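Local coordinates for protein metagenomic carboxyl esterase MGS0156 (Uncultured organism, PDB 5D8M) that probably hydrolyses carboxylic ester bonds, as expected of a carboxyl esterase with the alpha/beta-hydrolase fold, at residues R116-A120 with A332-E336; Y246-A252 with L292-D298; E256-L261 with A297-A301; L300-F306 with K319-R324. Residues are numbered along the deposited sequence.

Interaction 1: residues R116-A120 with A332-E336; sequences RYGYA and ARYVE
A tyrosine laid against a helix illustrates how a loop entering an edge strand can be tied to the C-terminal helix of an alpha/beta-hydrolase-like fold. Segment 116-120 leads from helix 111-116 into strand 120-123, while 332-336 lies within helix 324-338. Helix 111-116 ends in a Schellman motif: G118, at phi 95°, is the C-prime residue, a conformation in which a CB would collide with the preceding carbonyl. The nearest CA atoms are those of Y119 and A332, 7.4 Å apart. Y119, in the m rotamer, takes A332 CB squarely over its ring face, a CH-pi contact with CB 3.5 Å from the ring centroid and 1° off the normal. Y119 OH donates a very short hydrogen bond to E336 OE1 (2.5 Å), reached by an extended glutamate (chi1 and chi2 both t). A water donates to Y119 OH at 2.7 Å and accepts from R333 NH1 at 3.0 Å. R333 NH2 lies over one face of the Y117 ring, 3.3 Å from Y117 CG, and R333 NE forms a salt bridge with E329. Around this contact, S83 OG hydrogen-bonds E336 OE1, I87 of strand 87-92 packs on Y119, and helix 34-48 touches R333 through I40.

Interaction 2: residues Y246-A252 with L292-D298; sequences YSLAAFA and LGYPNAD
Four backbone hydrogen bonds join the two segments: L292 N to S247 O (2.8 Å), A249 N to G293 O (3.0 Å), F251 N to P295 O (3.2 Å) and A297 N to F251 O (3.2 Å). Close CA-H...O approaches supplement them, notably Y294 CA to A249 O at 3.1 Å and L248 CA to G293 O at 3.4 Å. The end-to-end directions differ by 34°, and the CA register runs L248-G293 (5.2 Å), A249-Y294 (4.9 Å) and A250-P295 (4.7 Å), before an inverse gamma turn centred on N296 bends the second segment. These are neighbouring parallel strands, 244-248 and 290-293, of the central sheet of an alpha/beta-hydrolase-like fold, followed past their ends into loops that stay joined by backbone hydrogen bonds. G293 (phi 140°, psi -163°) adopts angles at which a CB would clash with the carbonyl before it. Apolar packing fills in round the backbone. L248 CD2 meets L292 CB at 3.6 Å and P295 CD at 4.0 Å; Y246 CB lies 3.9 Å from L292 CD1. F251, in the p rotamer, brings CE1 to 3.8 Å from Y294 CB, and its ring stacks with W65. Helices 34-48 and 324-338 pack on the L248 and L292 side chains, through F37, I331 and Y334.

Interaction 3: residues E256-L261 with A297-A301; sequences ETSAIL and ADHLA
Direct hydrogen bonds converge on one carboxylate, an example of an acidic side chain organising two loops at once. D298 OD2 accepts from S258 N at 2.7 Å (angle 163°) and from S258 OG at 2.8 Å, while D298 OD1 turns back on its own chain, accepting from A301 N at 2.9 Å and, weakly, from L300 N at 3.1 Å. In this Asx motif D298 is in the p rotamer (chi1 65°), and residues 299-301 have helical angles without the regular helical bonds. In the other segment the same holds for 259-261, and L261 N donates a hydrogen bond to S258 O at 2.8 Å. The closest CA pair is T257 with D298, 5.4 Å.

Water adds two bridges. One molecule donates to E256 O (2.8 Å) and accepts from D298 N (3.0 Å); another donates to both S258 OG (2.9 Å) and D298 OD1 (3.0 Å).

Van der Waals packing is modest. L261 CD1 approaches D298 CG at 3.6 Å, H299 CB at 4.2 Å and, in an apolar contact, L300 CG at 4.4 Å; T257 CG2 lies 4.0 Å from D298 CB.

H299, just after D298, hydrogen-bonds D276 through ND1 and, weakly, S158 through NE2, consistent with a Ser-His-Asp catalytic triad, which would place this contact beside the probable active site. The contact joins the loop between strand 244-248 and helix 262-269 to that between strand 290-293 and helix 312-316.

Interaction 4: residues L300-F306 with K319-R324; sequences LAVAMPF and KNSYPR
Two side chains, N320 and R324, supply the polar groups that tie these loops together, answering backbone atoms outside regular structure. N320, with chi1 t, uses both ends of its amide: ND2 donates to M304 O at 3.0 Å and OD1 accepts from F306 N at 2.8 Å, so the amide spans P305, which has no NH to offer. R324 NH2 donates to A301 O at 2.8 Å and, within its own segment, to N320 O at 2.7 Å, clamping the two loops where A301 and N320 bring their CA atoms to 4.3 Å. R324 NH1 forms a salt bridge with D109. Other backbone groups are met locally: L300 O accepts from M304 N (2.8 Å) and A303 N (3.2 Å), and Y322 O accepts from R324 N (2.8 Å) across an inverse gamma turn centred on P323. V302 O, buried at 3.5 Å from R324 CG, has no polar partner. M304 O and P305 CA lie over one face of the guanidinium. A301 CB fits against the turning chain, 3.5 Å from K319 O and 4.1 Å from Y322 CB. P323 occupies the N-cap position, right before helix 324-338; Y322 and V302 pack on L327 of that helix, M41 of helix 34-48 touches Y322 and P323, and H157, at the end of strand 151-157, lies against V302, A303 and M304.

How the interactions relate
Interactions 2, 3 and 4 adjoin one another; interaction 1 lies farther out, its centre about 17 Å from the centre of the chain against about 9 Å for interaction 2, and touches only interaction 2 of the three. All four are largely buried. Interaction 2 is mainly backbone hydrogen bonding; interactions 3 and 4 bind loops by side chains, a carboxylate in one and an amide and a guanidinium in the other; interaction 1 mixes a tyrosine-glutamate hydrogen bond with face packing. Interactions 2 and 3 share A297 and D298, interactions 3 and 4 share L300 and A301, and S258 OG to K319 N (3.1 Å) probably adds a hydrogen bond. Helix 324-338 begins at interaction 4 and reaches interaction 1, where Y334 CE1 lies 3.6 Å from L292 CD2.

Interaction 1: residues R116-A120 with A332-E336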
# COMPACT_ATOMS: atom_id res chain seq x y z
N ARG A 116 -20.69 3.09 4.82
CA ARG A 116 -22.02 2.49 4.80
C ARG A 116 -22.04 1.23 5.67
O ARG A 116 -23.03 0.96 6.37
CB ARG A 116 -22.41 2.13 3.38
CG ARG A 116 -23.38 0.98 3.27
CD ARG A 116 -24.02 0.99 1.89
NE ARG A 116 -24.78 2.22 1.68
CZ ARG A 116 -25.24 2.63 0.50
NH1 ARG A 116 -25.01 1.93 -0.60
NH2 ARG A 116 -25.94 3.76 0.43
N TYR A 117 -20.95 0.47 5.63
CA TYR A 117 -20.94 -0.81 6.33
C TYR A 117 -20.22 -0.80 7.67
O TYR A 117 -19.79 -1.85 8.14
CB TYR A 117 -20.34 -1.89 5.42
CG TYR A 117 -21.29 -2.22 4.30
CD1 TYR A 117 -22.49 -2.85 4.55
CD2 TYR A 117 -20.99 -1.85 2.99
CE1 TYR A 117 -23.38 -3.13 3.53
CE2 TYR A 117 -21.88 -2.13 1.95
CZ TYR A 117 -23.06 -2.78 2.22
OH TYR A 117 -23.94 -3.07 1.20
N GLY A 118 -20.13 0.37 8.28
CA GLY A 118 -19.79 0.49 9.69
C GLY A 118 -18.32 0.73 9.99
O GLY A 118 -17.91 0.67 11.15
N TYR A 119 -17.53 0.98 8.96
CA TYR A 119 -16.11 1.24 9.16
C TYR A 119 -15.85 2.74 9.01
O TYR A 119 -16.06 3.32 7.93
CB TYR A 119 -15.26 0.43 8.17
CG TYR A 119 -15.47 -1.07 8.32
CD1 TYR A 119 -14.86 -1.77 9.35
CD2 TYR A 119 -16.30 -1.79 7.44
CE1 TYR A 119 -15.05 -3.15 9.53
CE2 TYR A 119 -16.49 -3.18 7.60
CZ TYR A 119 -15.86 -3.84 8.65
OH TYR A 119 -16.01 -5.19 8.84
N ALA A 120 -15.42 3.38 10.10
CA ALA A 120 -15.02 4.80 10.03
C ALA A 120 -13.69 4.93 9.28
O ALA A 120 -12.90 3.99 9.23
CB ALA A 120 -14.91 5.40 11.46
N ALA A 332 -11.25 -4.44 5.26
CA ALA A 332 -11.89 -4.19 6.55
C ALA A 332 -12.55 -5.44 7.12
O ALA A 332 -12.45 -5.70 8.31
CB ALA A 332 -12.95 -3.05 6.44
N ARG A 333 -13.27 -6.18 6.29
CA ARG A 333 -13.99 -7.36 6.75
C ARG A 333 -13.04 -8.51 7.09
O ARG A 333 -13.29 -9.25 8.05
CB ARG A 333 -15.02 -7.82 5.70
CG ARG A 333 -16.19 -6.83 5.54
CD ARG A 333 -17.37 -7.51 4.91
NE ARG A 333 -18.41 -6.59 4.46
CZ ARG A 333 -19.42 -6.17 5.21
NH1 ARG A 333 -19.55 -6.58 6.48
NH2 ARG A 333 -20.32 -5.35 4.68
N TYR A 334 -11.96 -8.66 6.32
CA TYR A 334 -10.96 -9.71 6.60
C TYR A 334 -10.30 -9.43 7.94
O TYR A 334 -10.17 -10.32 8.79
CB TYR A 334 -9.87 -9.79 5.49
CG TYR A 334 -8.92 -10.96 5.70
CD1 TYR A 334 -7.91 -10.90 6.67
CD2 TYR A 334 -9.03 -12.12 4.94
CE1 TYR A 334 -7.05 -11.97 6.88
CE2 TYR A 334 -8.16 -13.19 5.15
CZ TYR A 334 -7.18 -13.11 6.12
OH TYR A 334 -6.34 -14.17 6.35
N VAL A 335 -9.86 -8.19 8.15
CA VAL A 335 -9.15 -7.86 9.38
C VAL A 335 -10.07 -7.96 10.60
O VAL A 335 -9.69 -8.55 11.63
CB VAL A 335 -8.50 -6.45 9.31
CG1 VAL A 335 -7.82 -6.09 10.63
CG2 VAL A 335 -7.47 -6.42 8.19
N GLU A 336 -11.29 -7.44 10.49
CA GLU A 336 -12.25 -7.60 11.59
C GLU A 336 -12.48 -9.07 11.92
O GLU A 336 -12.52 -9.46 13.09
CB GLU A 336 -13.59 -6.95 11.27
CG GLU A 336 -14.63 -7.19 12.39
CD GLU A 336 -15.98 -6.57 12.11
OE1 GLU A 336 -16.06 -5.63 11.27
OE2 GLU A 336 -16.96 -7.01 12.75
O HOH W 1 -17.63 -7.32 8.67

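Interaction 2: residues Y246-A252 with L292-D298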
# COMPACT_ATOMS: atom_id res chain seq x y z
N TYR A 246 -0.73 -7.21 7.44
CA TYR A 246 -1.37 -7.80 6.28
C TYR A 246 -0.86 -7.11 5.04
O TYR A 246 -0.64 -5.90 5.06
CB TYR A 246 -2.90 -7.67 6.35
CG TYR A 246 -3.51 -8.12 7.66
CD1 TYR A 246 -3.58 -7.26 8.75
CD2 TYR A 246 -4.06 -9.40 7.80
CE1 TYR A 246 -4.17 -7.66 9.97
CE2 TYR A 246 -4.64 -9.81 8.99
CZ TYR A 246 -4.69 -8.93 10.07
OH TYR A 246 -5.27 -9.32 11.24
N SER A 247 -0.69 -7.86 3.95
CA SER A 247 -0.14 -7.24 2.74
C SER A 247 -0.88 -7.69 1.48
O SER A 247 -1.24 -8.88 1.34
CB SER A 247 1.35 -7.58 2.59
OG SER A 247 2.11 -7.16 3.73
N LEU A 248 -1.08 -6.72 0.60
CA LEU A 248 -1.54 -6.91 -0.77
C LEU A 248 -0.44 -6.40 -1.69
O LEU A 248 0.05 -5.29 -1.49
CB LEU A 248 -2.84 -6.15 -1.03
CG LEU A 248 -4.07 -6.73 -0.33
CD1 LEU A 248 -5.10 -5.61 -0.15
CD2 LEU A 248 -4.68 -7.84 -1.17
N ALA A 249 -0.03 -7.22 -2.65
CA ALA A 249 0.98 -6.80 -3.61
C ALA A 249 0.40 -6.76 -5.04
O ALA A 249 0.08 -7.79 -5.61
CB ALA A 249 2.19 -7.72 -3.54
N ALA A 250 0.28 -5.56 -5.61
CA ALA A 250 -0.36 -5.42 -6.91
C ALA A 250 0.60 -5.66 -8.08
O ALA A 250 1.82 -5.42 -7.97
CB ALA A 250 -0.98 -4.04 -7.04
N PHE A 251 0.04 -6.16 -9.18
CA PHE A 251 0.67 -6.06 -10.48
C PHE A 251 -0.38 -6.27 -11.55
O PHE A 251 -1.40 -6.92 -11.30
CB PHE A 251 1.83 -7.06 -10.63
CG PHE A 251 1.43 -8.52 -10.60
CD1 PHE A 251 1.39 -9.23 -9.41
CD2 PHE A 251 1.13 -9.19 -11.78
CE1 PHE A 251 1.04 -10.58 -9.39
CE2 PHE A 251 0.78 -10.53 -11.77
CZ PHE A 251 0.74 -11.23 -10.58
N ALA A 252 -0.13 -5.71 -12.72
CA ALA A 252 -0.98 -5.92 -13.88
C ALA A 252 -0.07 -6.25 -15.06
O ALA A 252 1.14 -6.06 -14.98
CB ALA A 252 -1.81 -4.68 -14.18
N LEU A 292 -2.56 -11.36 1.78
CA LEU A 292 -3.95 -11.34 1.37
C LEU A 292 -4.07 -11.61 -0.13
O LEU A 292 -5.11 -12.09 -0.57
CB LEU A 292 -4.60 -9.99 1.71
CG LEU A 292 -4.63 -9.59 3.17
CD1 LEU A 292 -5.30 -8.23 3.30
CD2 LEU A 292 -5.34 -10.66 3.99
N GLY A 293 -3.04 -11.29 -0.91
CA GLY A 293 -3.11 -11.57 -2.33
C GLY A 293 -2.52 -10.51 -3.23
O GLY A 293 -1.73 -9.64 -2.82
N TYR A 294 -2.91 -10.62 -4.50
CA TYR A 294 -2.28 -9.83 -5.56
C TYR A 294 -3.33 -9.16 -6.44
O TYR A 294 -3.76 -9.74 -7.43
CB TYR A 294 -1.37 -10.73 -6.41
CG TYR A 294 -0.26 -11.43 -5.63
CD1 TYR A 294 -0.50 -12.64 -4.98
CD2 TYR A 294 1.02 -10.87 -5.53
CE1 TYR A 294 0.49 -13.29 -4.26
CE2 TYR A 294 2.04 -11.53 -4.80
CZ TYR A 294 1.75 -12.73 -4.17
OH TYR A 294 2.71 -13.39 -3.46
N PRO A 295 -3.75 -7.94 -6.08
CA PRO A 295 -4.68 -7.18 -6.92
C PRO A 295 -4.17 -7.03 -8.34
O PRO A 295 -3.01 -6.69 -8.52
CB PRO A 295 -4.74 -5.82 -6.25
CG PRO A 295 -4.40 -6.10 -4.80
CD PRO A 295 -3.36 -7.19 -4.87
N ASN A 296 -5.03 -7.30 -9.31
CA ASN A 296 -4.72 -7.15 -10.72
C ASN A 296 -4.87 -5.68 -11.13
O ASN A 296 -5.90 -5.26 -11.65
CB ASN A 296 -5.64 -8.06 -11.56
CG ASN A 296 -5.17 -8.18 -13.00
OD1 ASN A 296 -4.28 -7.43 -13.45
ND2 ASN A 296 -5.78 -9.11 -13.74
N ALA A 297 -3.83 -4.90 -10.89
CA ALA A 297 -3.92 -3.46 -10.95
C ALA A 297 -2.50 -2.92 -10.90
O ALA A 297 -1.63 -3.56 -10.29
CB ALA A 297 -4.77 -2.93 -9.73
N ASP A 298 -2.27 -1.73 -11.46
CA ASP A 298 -0.93 -1.16 -11.36
C ASP A 298 -0.86 -0.35 -10.06
O ASP A 298 -1.83 -0.29 -9.30
CB ASP A 298 -0.55 -0.32 -12.62
CG ASP A 298 -1.43 0.95 -12.81
OD1 ASP A 298 -1.88 1.56 -11.81
OD2 ASP A 298 -1.61 1.37 -13.98

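Interaction 3: residues E256-L261 with A297-A301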
# COMPACT_ATOMS: atom_id res chain seq x y z
N GLU A 256 -2.21 -3.49 -19.27
CA GLU A 256 -3.16 -2.95 -18.29
C GLU A 256 -2.47 -2.08 -17.24
O GLU A 256 -3.04 -1.78 -16.18
CB GLU A 256 -3.94 -4.08 -17.61
CG GLU A 256 -4.83 -4.88 -18.59
CD GLU A 256 -5.86 -4.01 -19.33
OE1 GLU A 256 -6.32 -2.98 -18.78
OE2 GLU A 256 -6.22 -4.36 -20.49
N THR A 257 -1.25 -1.67 -17.55
CA THR A 257 -0.47 -0.79 -16.69
C THR A 257 -0.52 0.62 -17.31
O THR A 257 -0.37 0.76 -18.52
CB THR A 257 1.01 -1.30 -16.56
OG1 THR A 257 1.04 -2.57 -15.86
CG2 THR A 257 1.88 -0.31 -15.81
N SER A 258 -0.80 1.64 -16.49
CA SER A 258 -0.90 3.03 -16.96
C SER A 258 0.30 3.50 -17.77
O SER A 258 1.43 3.19 -17.43
CB SER A 258 -1.08 3.98 -15.75
OG SER A 258 -2.32 3.78 -15.11
N ALA A 259 0.04 4.28 -18.82
CA ALA A 259 1.09 4.75 -19.71
C ALA A 259 2.25 5.37 -18.93
O ALA A 259 3.40 5.04 -19.16
CB ALA A 259 0.53 5.74 -20.71
N ILE A 260 1.92 6.20 -17.95
CA ILE A 260 2.93 6.95 -17.21
C ILE A 260 3.86 5.99 -16.46
O ILE A 260 5.03 6.30 -16.22
CB ILE A 260 2.28 7.96 -16.22
CG1 ILE A 260 3.32 8.97 -15.71
CG2 ILE A 260 1.57 7.25 -15.05
CD1 ILE A 260 3.54 10.11 -16.67
N LEU A 261 3.34 4.81 -16.11
CA LEU A 261 4.10 3.84 -15.31
C LEU A 261 4.87 2.84 -16.18
O LEU A 261 5.79 2.18 -15.71
CB LEU A 261 3.16 3.08 -14.38
CG LEU A 261 2.41 3.89 -13.33
CD1 LEU A 261 1.53 2.93 -12.54
CD2 LEU A 261 3.38 4.65 -12.40
N ALA A 297 -3.83 -4.90 -10.89
CA ALA A 297 -3.92 -3.46 -10.95
C ALA A 297 -2.50 -2.92 -10.90
O ALA A 297 -1.63 -3.56 -10.29
CB ALA A 297 -4.77 -2.93 -9.73
N ASP A 298 -2.27 -1.73 -11.46
CA ASP A 298 -0.93 -1.16 -11.36
C ASP A 298 -0.86 -0.35 -10.06
O ASP A 298 -1.83 -0.29 -9.30
CB ASP A 298 -0.55 -0.32 -12.62
CG ASP A 298 -1.43 0.95 -12.81
OD1 ASP A 298 -1.88 1.56 -11.81
OD2 ASP A 298 -1.61 1.37 -13.98
N HIS A 299 0.29 0.24 -9.79
CA HIS A 299 0.56 0.91 -8.52
C HIS A 299 -0.50 1.93 -8.13
O HIS A 299 -0.87 2.02 -6.96
CB HIS A 299 1.93 1.58 -8.60
CG HIS A 299 2.44 2.06 -7.27
ND1 HIS A 299 2.83 1.19 -6.27
CD2 HIS A 299 2.61 3.31 -6.78
CE1 HIS A 299 3.24 1.89 -5.23
NE2 HIS A 299 3.11 3.18 -5.51
N LEU A 300 -0.98 2.70 -9.09
CA LEU A 300 -1.94 3.77 -8.78
C LEU A 300 -3.38 3.29 -8.77
O LEU A 300 -4.19 3.68 -7.93
CB LEU A 300 -1.76 4.91 -9.79
CG LEU A 300 -0.42 5.61 -9.63
CD1 LEU A 300 -0.30 6.72 -10.69
CD2 LEU A 300 -0.25 6.19 -8.22
N ALA A 301 -3.70 2.38 -9.67
CA ALA A 301 -5.09 1.90 -9.76
C ALA A 301 -5.56 1.20 -8.48
O ALA A 301 -6.72 1.27 -8.12
CB ALA A 301 -5.23 0.95 -10.95
O HOH W 2 -4.08 -1.02 -13.75
O HOH W 3 -3.61 3.88 -12.46

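Interaction 4: residues L300-F306 with K319-R324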
# COMPACT_ATOMS: atom_id res chain seq x y z
N LEU A 300 -0.98 2.70 -9.09
CA LEU A 300 -1.94 3.77 -8.78
C LEU A 300 -3.38 3.29 -8.77
O LEU A 300 -4.19 3.68 -7.93
CB LEU A 300 -1.76 4.91 -9.79
CG LEU A 300 -0.42 5.61 -9.63
CD1 LEU A 300 -0.30 6.72 -10.69
CD2 LEU A 300 -0.25 6.19 -8.22
N ALA A 301 -3.70 2.38 -9.67
CA ALA A 301 -5.09 1.90 -9.76
C ALA A 301 -5.56 1.20 -8.48
O ALA A 301 -6.72 1.27 -8.12
CB ALA A 301 -5.23 0.95 -10.95
N VAL A 302 -4.65 0.52 -7.79
CA VAL A 302 -5.08 -0.26 -6.63
C VAL A 302 -5.56 0.64 -5.48
O VAL A 302 -6.28 0.18 -4.59
CB VAL A 302 -3.93 -1.21 -6.19
CG1 VAL A 302 -2.76 -0.42 -5.53
CG2 VAL A 302 -4.46 -2.32 -5.27
N ALA A 303 -5.25 1.94 -5.50
CA ALA A 303 -5.52 2.75 -4.30
C ALA A 303 -5.80 4.24 -4.50
O ALA A 303 -6.39 4.86 -3.63
CB ALA A 303 -4.34 2.60 -3.33
N MSE A 304 -5.34 4.82 -5.61
CA MSE A 304 -5.43 6.26 -5.84
C MSE A 304 -6.30 6.55 -7.05
O MSE A 304 -5.85 6.37 -8.19
CB MSE A 304 -4.03 6.87 -6.07
CG MSE A 304 -3.15 6.90 -4.83
SE MSE A 304 -3.54 8.44 -3.72
CE MSE A 304 -2.72 9.86 -4.77
N PRO A 305 -7.54 7.02 -6.82
CA PRO A 305 -8.43 7.37 -7.92
C PRO A 305 -8.04 8.70 -8.59
O PRO A 305 -7.82 9.69 -7.90
CB PRO A 305 -9.80 7.49 -7.24
CG PRO A 305 -9.48 7.91 -5.82
CD PRO A 305 -8.18 7.21 -5.50
N PHE A 306 -7.97 8.70 -9.92
CA PHE A 306 -7.82 9.91 -10.70
C PHE A 306 -9.01 9.99 -11.65
O PHE A 306 -9.19 9.10 -12.48
CB PHE A 306 -6.51 9.90 -11.51
CG PHE A 306 -5.26 10.04 -10.69
CD1 PHE A 306 -4.70 8.94 -10.06
CD2 PHE A 306 -4.62 11.27 -10.57
CE1 PHE A 306 -3.55 9.07 -9.30
CE2 PHE A 306 -3.47 11.40 -9.82
CZ PHE A 306 -2.94 10.30 -9.17
N LYS A 319 -4.73 3.64 -17.00
CA LYS A 319 -5.34 2.37 -16.61
C LYS A 319 -5.70 2.38 -15.12
O LYS A 319 -5.32 1.48 -14.38
CB LYS A 319 -4.39 1.20 -16.94
CG LYS A 319 -4.12 1.02 -18.45
CD LYS A 319 -5.41 0.62 -19.18
CE LYS A 319 -5.17 0.48 -20.69
NZ LYS A 319 -6.41 0.03 -21.40
N ASN A 320 -6.46 3.39 -14.71
CA ASN A 320 -6.71 3.67 -13.29
C ASN A 320 -7.94 2.96 -12.74
O ASN A 320 -8.22 3.02 -11.54
CB ASN A 320 -6.86 5.19 -13.10
CG ASN A 320 -6.84 5.61 -11.64
OD1 ASN A 320 -7.81 6.15 -11.13
ND2 ASN A 320 -5.74 5.35 -10.98
N SER A 321 -8.68 2.29 -13.61
CA SER A 321 -9.89 1.59 -13.20
C SER A 321 -9.57 0.31 -12.42
O SER A 321 -8.84 -0.56 -12.91
CB SER A 321 -10.76 1.25 -14.41
OG SER A 321 -11.21 2.44 -15.03
N TYR A 322 -10.12 0.21 -11.22
CA TYR A 322 -10.00 -0.98 -10.38
C TYR A 322 -11.09 -0.88 -9.31
O TYR A 322 -11.45 0.22 -8.91
CB TYR A 322 -8.61 -1.10 -9.72
CG TYR A 322 -8.47 -2.40 -8.96
CD1 TYR A 322 -8.19 -3.59 -9.64
CD2 TYR A 322 -8.68 -2.45 -7.59
CE1 TYR A 322 -8.10 -4.79 -8.96
CE2 TYR A 322 -8.61 -3.66 -6.90
CZ TYR A 322 -8.32 -4.81 -7.59
OH TYR A 322 -8.25 -5.98 -6.90
N PRO A 323 -11.64 -2.03 -8.85
CA PRO A 323 -12.68 -1.92 -7.81
C PRO A 323 -12.12 -1.63 -6.41
O PRO A 323 -12.20 -2.49 -5.52
CB PRO A 323 -13.36 -3.30 -7.84
CG PRO A 323 -12.32 -4.23 -8.39
CD PRO A 323 -11.58 -3.38 -9.42
N ARG A 324 -11.58 -0.44 -6.22
CA ARG A 324 -11.06 0.00 -4.91
C ARG A 324 -12.10 -0.09 -3.75
O ARG A 324 -11.72 -0.54 -2.66
CB ARG A 324 -10.50 1.45 -5.01
CG ARG A 324 -9.21 1.54 -5.90
CD ARG A 324 -8.75 2.99 -6.09
NE ARG A 324 -9.69 3.76 -6.92
CZ ARG A 324 -9.63 3.81 -8.25
NH1 ARG A 324 -10.51 4.52 -8.93
NH2 ARG A 324 -8.68 3.14 -8.89